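Local coordinates for protein ATP-dependent 6-phosphofructokinase subunit beta (Saccharomyces cerevisiae, PDB 3O8O) that phosphorylates fructose 6-phosphate with ATP in the first committing step of glycolysis and is allosterically activated by fructose 2,6-bisphosphate, at residues S525-G530 with S740-K745. Residues are numbered along the deposited sequence; the frame is centred on the assembly and turned at random.
Sequences SNNVPG and SMRMPK. With FDP (2,6-di-O-phosphono-beta-D-fructofuranose), chain L.
N527 faces M743, their CA atoms 4.9 Å apart, and P529 faces P744 at the same CA spacing, where two irregular loops of the C-terminal regulatory domain meet: 525-530, which follows strand 519-521, and the loop 740-745, between helices 729-736 and 750-760. No backbone-to-backbone hydrogen bond is made between them; the carbonyl O of N527 instead receives a CA-H...O contact from M743 CA (3.3 Å) and lies against CD of P744. The polar tie comes from the N527 side chain. With CG between the backbone N and the carbonyl carbon (chi1 64°), the amide is carried to the side of the 740-745 loop. There ND2 donates to R742 O at 2.8 Å, approaching nearly in line with that C=O, while the acceptor lies 16° out of the N527 amide plane. T523 OG1 is hydrogen-bonded to OD1 of the same amide, so both ends of the group are engaged and its rotation is probably fixed. ND2 also stands 3.9 Å above one face of the R742 guanidinium, toward its rim, with the two planes 55° apart. An alanine in place of N527 would probably leave the R742 carbonyl without this donor and the guanidinium less firmly placed beside the ligand. Alongside, the proline rings touch, P529 CG to P744 CD at 4.0 Å, while F494 of helix 494-504 packs on N527, P529 and R742. Both loops converge on one phosphate of the bound fructose 2,6-bisphosphate: S525 OG donates to O2P at 2.5 Å, and R742 NH2 makes a weak hydrogen bond to O1P, though the guanidinium's exact pose is doubtful, so near the phosphate is it modelled. NH2 also forms a salt bridge with E495, which may offset R465's nearby positive charge. Sequence-distant loops meeting around a ligand phosphate thus build this two-domain phosphofructokinase's allosteric activator site, shared with subunit alpha.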
loop_
_atom_site.group_PDB
_atom_site.type_symbol
_atom_site.label_atom_id
_atom_site.label_comp_id
_atom_site.label_asym_id
_atom_site.label_seq_id
_atom_site.Cartn_x
_atom_site.Cartn_y
_atom_site.Cartn_z
ATOM N N SER B 525 -16.005 -18.644 -4.183
ATOM C CA SER B 525 -15.592 -18.654 -2.798
ATOM C C SER B 525 -16.317 -19.653 -1.923
ATOM O O SER B 525 -15.790 -20.064 -0.890
ATOM C CB SER B 525 -15.793 -17.284 -2.189
ATOM O OG SER B 525 -15.271 -16.319 -3.053
ATOM N N ASN B 526 -17.536 -20.013 -2.314
ATOM C CA ASN B 526 -18.358 -20.956 -1.556
ATOM C C ASN B 526 -18.612 -20.409 -0.150
ATOM O O ASN B 526 -18.500 -21.127 0.852
ATOM C CB ASN B 526 -17.667 -22.322 -1.495
ATOM C CG ASN B 526 -18.631 -23.442 -1.157
ATOM O OD1 ASN B 526 -19.722 -23.517 -1.718
ATOM N ND2 ASN B 526 -18.238 -24.318 -0.242
ATOM N N ASN B 527 -18.971 -19.128 -0.095
ATOM C CA ASN B 527 -19.226 -18.432 1.171
ATOM C C ASN B 527 -20.696 -18.188 1.495
ATOM O O ASN B 527 -21.025 -17.519 2.483
ATOM C CB ASN B 527 -18.486 -17.079 1.189
ATOM C CG ASN B 527 -18.983 -16.109 0.110
ATOM O OD1 ASN B 527 -19.152 -16.476 -1.056
ATOM N ND2 ASN B 527 -19.193 -14.864 0.497
ATOM N N VAL B 528 -21.580 -18.720 0.663
ATOM C CA VAL B 528 -23.002 -18.530 0.880
ATOM C C VAL B 528 -23.581 -19.613 1.768
ATOM O O VAL B 528 -23.588 -20.782 1.396
ATOM C CB VAL B 528 -23.747 -18.529 -0.428
ATOM C CG1 VAL B 528 -25.237 -18.443 -0.169
ATOM C CG2 VAL B 528 -23.286 -17.356 -1.260
ATOM N N PRO B 529 -24.106 -19.227 2.946
ATOM C CA PRO B 529 -24.698 -20.135 3.928
ATOM C C PRO B 529 -25.807 -20.960 3.325
ATOM O O PRO B 529 -26.467 -20.515 2.404
ATOM C CB PRO B 529 -25.236 -19.189 4.996
ATOM C CG PRO B 529 -24.393 -17.989 4.864
ATOM C CD PRO B 529 -24.289 -17.832 3.380
ATOM N N GLY B 530 -26.008 -22.162 3.846
ATOM C CA GLY B 530 -27.075 -23.000 3.352
ATOM C C GLY B 530 -26.686 -24.002 2.293
ATOM O O GLY B 530 -27.552 -24.578 1.647
ATOM N N SER B 740 -21.764 -9.912 8.925
ATOM C CA SER B 740 -20.759 -8.872 9.054
ATOM C C SER B 740 -19.563 -9.140 8.160
ATOM O O SER B 740 -18.921 -8.212 7.699
ATOM C CB SER B 740 -20.291 -8.776 10.503
ATOM O OG SER B 740 -19.075 -8.047 10.575
ATOM N N MET B 741 -19.278 -10.422 7.932
ATOM C CA MET B 741 -18.151 -10.881 7.118
ATOM C C MET B 741 -18.557 -11.726 5.910
ATOM O O MET B 741 -17.787 -12.553 5.428
ATOM C CB MET B 741 -17.210 -11.712 7.968
ATOM C CG MET B 741 -16.755 -11.030 9.208
ATOM S SD MET B 741 -15.376 -11.932 9.840
ATOM C CE MET B 741 -14.068 -11.093 8.973
ATOM N N ARG B 742 -19.772 -11.519 5.430
ATOM C CA ARG B 742 -20.296 -12.234 4.274
ATOM C C ARG B 742 -20.028 -13.715 4.192
ATOM O O ARG B 742 -19.563 -14.191 3.168
ATOM C CB ARG B 742 -19.824 -11.597 2.962
ATOM C CG ARG B 742 -20.227 -10.142 2.778
ATOM C CD ARG B 742 -20.215 -9.804 1.322
ATOM N NE ARG B 742 -19.063 -10.437 0.727
ATOM C CZ ARG B 742 -19.031 -10.935 -0.495
ATOM N NH1 ARG B 742 -17.916 -11.508 -0.945
ATOM N NH2 ARG B 742 -20.105 -10.861 -1.258
ATOM N N MET B 743 -20.314 -14.452 5.257
ATOM C CA MET B 743 -20.150 -15.895 5.203
ATOM C C MET B 743 -20.674 -16.656 6.404
ATOM O O MET B 743 -20.872 -16.096 7.473
ATOM C CB MET B 743 -18.712 -16.256 4.936
ATOM C CG MET B 743 -17.790 -16.226 6.079
ATOM S SD MET B 743 -16.330 -16.823 5.217
ATOM C CE MET B 743 -16.656 -18.581 5.037
ATOM N N PRO B 744 -20.907 -17.959 6.236
ATOM C CA PRO B 744 -21.428 -18.830 7.285
ATOM C C PRO B 744 -20.715 -18.723 8.603
ATOM O O PRO B 744 -19.532 -18.414 8.653
ATOM C CB PRO B 744 -21.311 -20.218 6.669
ATOM C CG PRO B 744 -20.176 -20.081 5.757
ATOM C CD PRO B 744 -20.453 -18.770 5.099
ATOM N N LYS B 745 -21.452 -18.987 9.676
ATOM C CA LYS B 745 -20.904 -18.930 11.021
ATOM C C LYS B 745 -20.074 -20.182 11.291
ATOM O O LYS B 745 -19.099 -20.150 12.024
ATOM C CB LYS B 745 -22.049 -18.811 12.039
ATOM C CG LYS B 745 -21.675 -18.084 13.324
HETATM P P1 FDP L . -17.083 -12.998 -3.251
HETATM O O1P FDP L . -18.492 -12.587 -3.061
HETATM O O2P FDP L . -16.969 -14.558 -3.622
HETATM O O3P FDP L . -16.222 -12.799 -1.904
HETATM O O1 FDP L . -12.901 -13.491 -4.215
HETATM C C1 FDP L . -14.175 -13.055 -3.731
HETATM C C2 FDP L . -15.024 -12.512 -4.882
HETATM O O2 FDP L . -16.352 -12.201 -4.447
HETATM C C3 FDP L . -15.032 -13.506 -6.045
HETATM O O3 FDP L . -16.351 -14.041 -6.178
HETATM C C4 FDP L . -14.719 -12.617 -7.245
HETATM O O4 FDP L . -14.017 -13.397 -8.216
HETATM C C5 FDP L . -13.768 -11.622 -6.590
HETATM O O5 FDP L . -14.453 -11.295 -5.376
HETATM C C6 FDP L . -13.534 -10.339 -7.390
HETATM O O6 FDP L . -14.723 -9.544 -7.427
HETATM P P2 FDP L . -14.661 -7.983 -7.815
HETATM O O4P FDP L . -15.946 -7.299 -7.554
HETATM O O5P FDP L . -13.445 -7.330 -6.990
HETATM O O6P FDP L . -14.230 -7.939 -9.364
#